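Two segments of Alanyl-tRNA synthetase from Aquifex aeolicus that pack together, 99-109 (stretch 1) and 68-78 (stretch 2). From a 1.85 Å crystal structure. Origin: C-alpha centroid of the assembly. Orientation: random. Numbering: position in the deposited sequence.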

# COMPACT_ATOMS: atom_id res chain seq x y z
N PRO A 99 0.36 -6.33 9.54
CA PRO A 99 1.05 -7.54 9.08
C PRO A 99 0.13 -8.46 8.26
O PRO A 99 0.55 -9.04 7.26
CB PRO A 99 1.49 -8.22 10.38
CG PRO A 99 1.59 -7.11 11.36
CD PRO A 99 0.49 -6.15 11.00
N GLU A 100 -1.13 -8.59 8.69
CA GLU A 100 -2.10 -9.42 7.99
C GLU A 100 -2.45 -8.82 6.61
O GLU A 100 -2.64 -9.54 5.63
CB GLU A 100 -3.35 -9.61 8.84
CG GLU A 100 -3.16 -10.53 10.06
CD GLU A 100 -2.28 -9.96 11.18
OE1 GLU A 100 -2.10 -8.72 11.28
OE2 GLU A 100 -1.76 -10.77 11.98
N ALA A 101 -2.53 -7.49 6.55
CA ALA A 101 -2.76 -6.81 5.27
C ALA A 101 -1.59 -7.04 4.31
O ALA A 101 -1.80 -7.22 3.10
CB ALA A 101 -2.98 -5.30 5.50
N VAL A 102 -0.37 -7.04 4.84
CA VAL A 102 0.82 -7.28 4.02
C VAL A 102 0.81 -8.70 3.47
O VAL A 102 1.09 -8.91 2.28
CB VAL A 102 2.14 -7.03 4.80
CG1 VAL A 102 3.34 -7.54 4.00
CG2 VAL A 102 2.30 -5.55 5.13
N LYS A 103 0.48 -9.66 4.33
CA LYS A 103 0.38 -11.05 3.89
C LYS A 103 -0.61 -11.19 2.73
O LYS A 103 -0.30 -11.83 1.72
CB LYS A 103 -0.01 -11.94 5.07
CG LYS A 103 0.05 -13.44 4.78
CD LYS A 103 -0.24 -14.24 6.05
CE LYS A 103 -1.73 -14.21 6.40
NZ LYS A 103 -2.05 -14.78 7.74
N LEU A 104 -1.79 -10.59 2.88
CA LEU A 104 -2.81 -10.58 1.82
C LEU A 104 -2.29 -9.96 0.52
O LEU A 104 -2.51 -10.50 -0.56
CB LEU A 104 -4.08 -9.85 2.27
CG LEU A 104 -5.20 -9.72 1.23
CD1 LEU A 104 -5.63 -11.08 0.70
CD2 LEU A 104 -6.41 -8.99 1.79
N LEU A 105 -1.61 -8.82 0.62
CA LEU A 105 -1.07 -8.16 -0.57
C LEU A 105 -0.07 -9.05 -1.28
O LEU A 105 -0.06 -9.13 -2.52
CB LEU A 105 -0.42 -6.81 -0.21
CG LEU A 105 0.20 -6.03 -1.37
CD1 LEU A 105 -0.79 -5.80 -2.49
CD2 LEU A 105 0.79 -4.70 -0.87
N LYS A 106 0.79 -9.73 -0.53
CA LYS A 106 1.75 -10.62 -1.16
C LYS A 106 1.02 -11.74 -1.89
O LYS A 106 1.42 -12.14 -2.98
CB LYS A 106 2.73 -11.21 -0.15
CG LYS A 106 3.71 -10.19 0.40
CD LYS A 106 4.61 -10.83 1.44
CE LYS A 106 5.48 -9.80 2.13
NZ LYS A 106 6.42 -10.46 3.10
N GLU A 107 -0.06 -12.24 -1.29
CA GLU A 107 -0.85 -13.29 -1.92
C GLU A 107 -1.52 -12.76 -3.18
O GLU A 107 -1.64 -13.47 -4.19
CB GLU A 107 -1.89 -13.83 -0.95
CG GLU A 107 -2.74 -14.95 -1.53
CD GLU A 107 -1.90 -16.16 -1.89
OE1 GLU A 107 -1.54 -16.92 -0.97
OE2 GLU A 107 -1.60 -16.34 -3.09
N ILE A 108 -1.96 -11.51 -3.12
CA ILE A 108 -2.56 -10.88 -4.28
C ILE A 108 -1.54 -10.74 -5.40
O ILE A 108 -1.82 -11.10 -6.54
CB ILE A 108 -3.17 -9.50 -3.93
CG1 ILE A 108 -4.49 -9.69 -3.16
CG2 ILE A 108 -3.40 -8.68 -5.20
CD1 ILE A 108 -5.03 -8.40 -2.56
N LEU A 109 -0.35 -10.25 -5.07
CA LEU A 109 0.69 -10.05 -6.07
C LEU A 109 1.18 -11.35 -6.70
O LEU A 109 1.60 -11.36 -7.86
CB LEU A 109 1.88 -9.32 -5.45
CG LEU A 109 1.61 -7.87 -5.05
CD1 LEU A 109 2.91 -7.24 -4.51
CD2 LEU A 109 1.03 -7.06 -6.20
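Stretch 2 68-78: EVIREVGKVLK

This is a close, roughly antiparallel helix-on-helix contact, made largely by apolar side chains, with no hydrogen bond across it and with its closest backbone approach at an alanine. Stretch 2 is helical from Glu 68 to Val 76, and Leu 77 is the first residue to leave helical phi/psi, at -88/13; stretch 1 is helical throughout. The axes approach to 8.9 Å with an angle of 146° between their N-to-C directions, so the C-terminal end of stretch 2 lies near the start of stretch 1 and Val 69 lies near its far end. In all, 433 Å² is buried.

The register is set at Ala 101, whose CA is 5.1 Å from the CA of Val 73. Its small side chain points toward stretch 2 and is met by three residues: Ala 101 CB lies 4.2 Å from Val 73 CB, 4.0 Å from Val 76 CG1 and 4.0 Å from Leu 77 CG. Val 76 also reaches the backbone here, with CG1 3.6 Å from Ala 101 N.

One turn on, Leu 104 and Leu 105 share the work. Leu 104 CD2 packs 3.6 Å from Val 76 CG2 and 3.5 Å from Glu 72 O, while Leu 105, whose CA-to-CB bond points sideways, sends CD1 to 3.4 Å from Val 69 CG1. Ile 108 then closes the row: its CG2 lies 4.4 Å from Val 69 CG2, and its CD1 lies 3.4 Å from Glu 72 OE1, the aliphatic tip resting against a carboxylate.

The rule is plain spacing. Ala 101, Leu 104, Leu 105 and Ile 108 pack against Val 76, Val 73, Glu 72 and Val 69, the two rows running in opposite directions at i+3 and i+4 spacings, with a small residue where the backbones are nearest and larger aliphatic residues, Glu 72 among them, making the rest of the contact.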

# COMPACT_ATOMS: atom_id res chain seq x y z
N GLU A 68 -8.23 -1.49 -7.01
CA GLU A 68 -8.76 -2.75 -6.50
C GLU A 68 -8.06 -3.11 -5.19
O GLU A 68 -8.70 -3.41 -4.19
CB GLU A 68 -8.52 -3.88 -7.50
CG GLU A 68 -9.11 -3.65 -8.87
CD GLU A 68 -8.89 -4.83 -9.79
OE1 GLU A 68 -8.82 -5.97 -9.28
OE2 GLU A 68 -8.78 -4.63 -11.02
N VAL A 69 -6.74 -3.08 -5.24
CA VAL A 69 -5.90 -3.55 -4.15
C VAL A 69 -6.08 -2.73 -2.86
O VAL A 69 -6.00 -3.27 -1.77
CB VAL A 69 -4.43 -3.55 -4.57
CG1 VAL A 69 -3.55 -4.06 -3.45
CG2 VAL A 69 -4.25 -4.41 -5.81
N ILE A 70 -6.32 -1.43 -3.00
CA ILE A 70 -6.47 -0.59 -1.82
C ILE A 70 -7.69 -1.05 -1.02
O ILE A 70 -7.68 -1.07 0.20
CB ILE A 70 -6.57 0.91 -2.17
CG1 ILE A 70 -6.37 1.79 -0.93
CG2 ILE A 70 -7.90 1.23 -2.86
CD1 ILE A 70 -4.94 1.81 -0.41
N ARG A 71 -8.74 -1.46 -1.73
CA ARG A 71 -9.95 -1.91 -1.06
C ARG A 71 -9.78 -3.26 -0.38
O ARG A 71 -10.40 -3.52 0.66
CB ARG A 71 -11.11 -1.97 -2.06
CG ARG A 71 -11.58 -0.59 -2.51
CD ARG A 71 -12.55 -0.72 -3.67
NE ARG A 71 -13.27 0.53 -3.90
CZ ARG A 71 -12.83 1.52 -4.68
NH1 ARG A 71 -13.56 2.62 -4.82
NH2 ARG A 71 -11.67 1.40 -5.31
N GLU A 72 -8.94 -4.12 -0.96
CA GLU A 72 -8.65 -5.43 -0.37
C GLU A 72 -7.85 -5.34 0.93
O GLU A 72 -8.22 -5.94 1.94
CB GLU A 72 -7.96 -6.35 -1.39
CG GLU A 72 -8.86 -6.65 -2.60
CD GLU A 72 -8.17 -7.41 -3.71
OE1 GLU A 72 -7.35 -6.80 -4.44
OE2 GLU A 72 -8.46 -8.62 -3.88
N VAL A 73 -6.74 -4.59 0.92
CA VAL A 73 -6.01 -4.35 2.16
C VAL A 73 -6.83 -3.49 3.12
O VAL A 73 -6.77 -3.66 4.35
CB VAL A 73 -4.59 -3.75 1.93
CG1 VAL A 73 -3.77 -4.66 1.02
CG2 VAL A 73 -4.66 -2.33 1.36
N GLY A 74 -7.60 -2.56 2.56
CA GLY A 74 -8.49 -1.72 3.37
C GLY A 74 -9.46 -2.54 4.21
O GLY A 74 -9.68 -2.24 5.39
N LYS A 75 -10.04 -3.58 3.61
CA LYS A 75 -10.95 -4.45 4.35
C LYS A 75 -10.28 -5.05 5.59
O LYS A 75 -10.86 -5.06 6.68
CB LYS A 75 -11.48 -5.57 3.44
CG LYS A 75 -12.29 -6.62 4.18
CD LYS A 75 -12.94 -7.56 3.19
CE LYS A 75 -13.91 -8.50 3.88
NZ LYS A 75 -14.63 -9.32 2.87
N VAL A 76 -9.06 -5.56 5.42
CA VAL A 76 -8.28 -6.13 6.53
C VAL A 76 -8.01 -5.10 7.63
O VAL A 76 -8.05 -5.42 8.83
CB VAL A 76 -6.96 -6.74 6.01
CG1 VAL A 76 -6.07 -7.17 7.15
CG2 VAL A 76 -7.25 -7.91 5.07
N LEU A 77 -7.78 -3.86 7.23
CA LEU A 77 -7.46 -2.79 8.17
C LEU A 77 -8.73 -2.11 8.70
O LEU A 77 -8.65 -1.05 9.34
CB LEU A 77 -6.53 -1.77 7.50
CG LEU A 77 -5.16 -2.33 7.12
CD1 LEU A 77 -4.35 -1.27 6.37
CD2 LEU A 77 -4.42 -2.78 8.38
N LYS A 78 -9.88 -2.73 8.45
CA LYS A 78 -11.18 -2.20 8.87
C LYS A 78 -11.36 -0.78 8.35
O LYS A 78 -11.64 0.16 9.11
CB LYS A 78 -11.33 -2.25 10.40
CG LYS A 78 -11.17 -3.66 10.98
CD LYS A 78 -12.30 -4.57 10.52
CE LYS A 78 -12.26 -5.91 11.25
NZ LYS A 78 -13.46 -6.73 10.87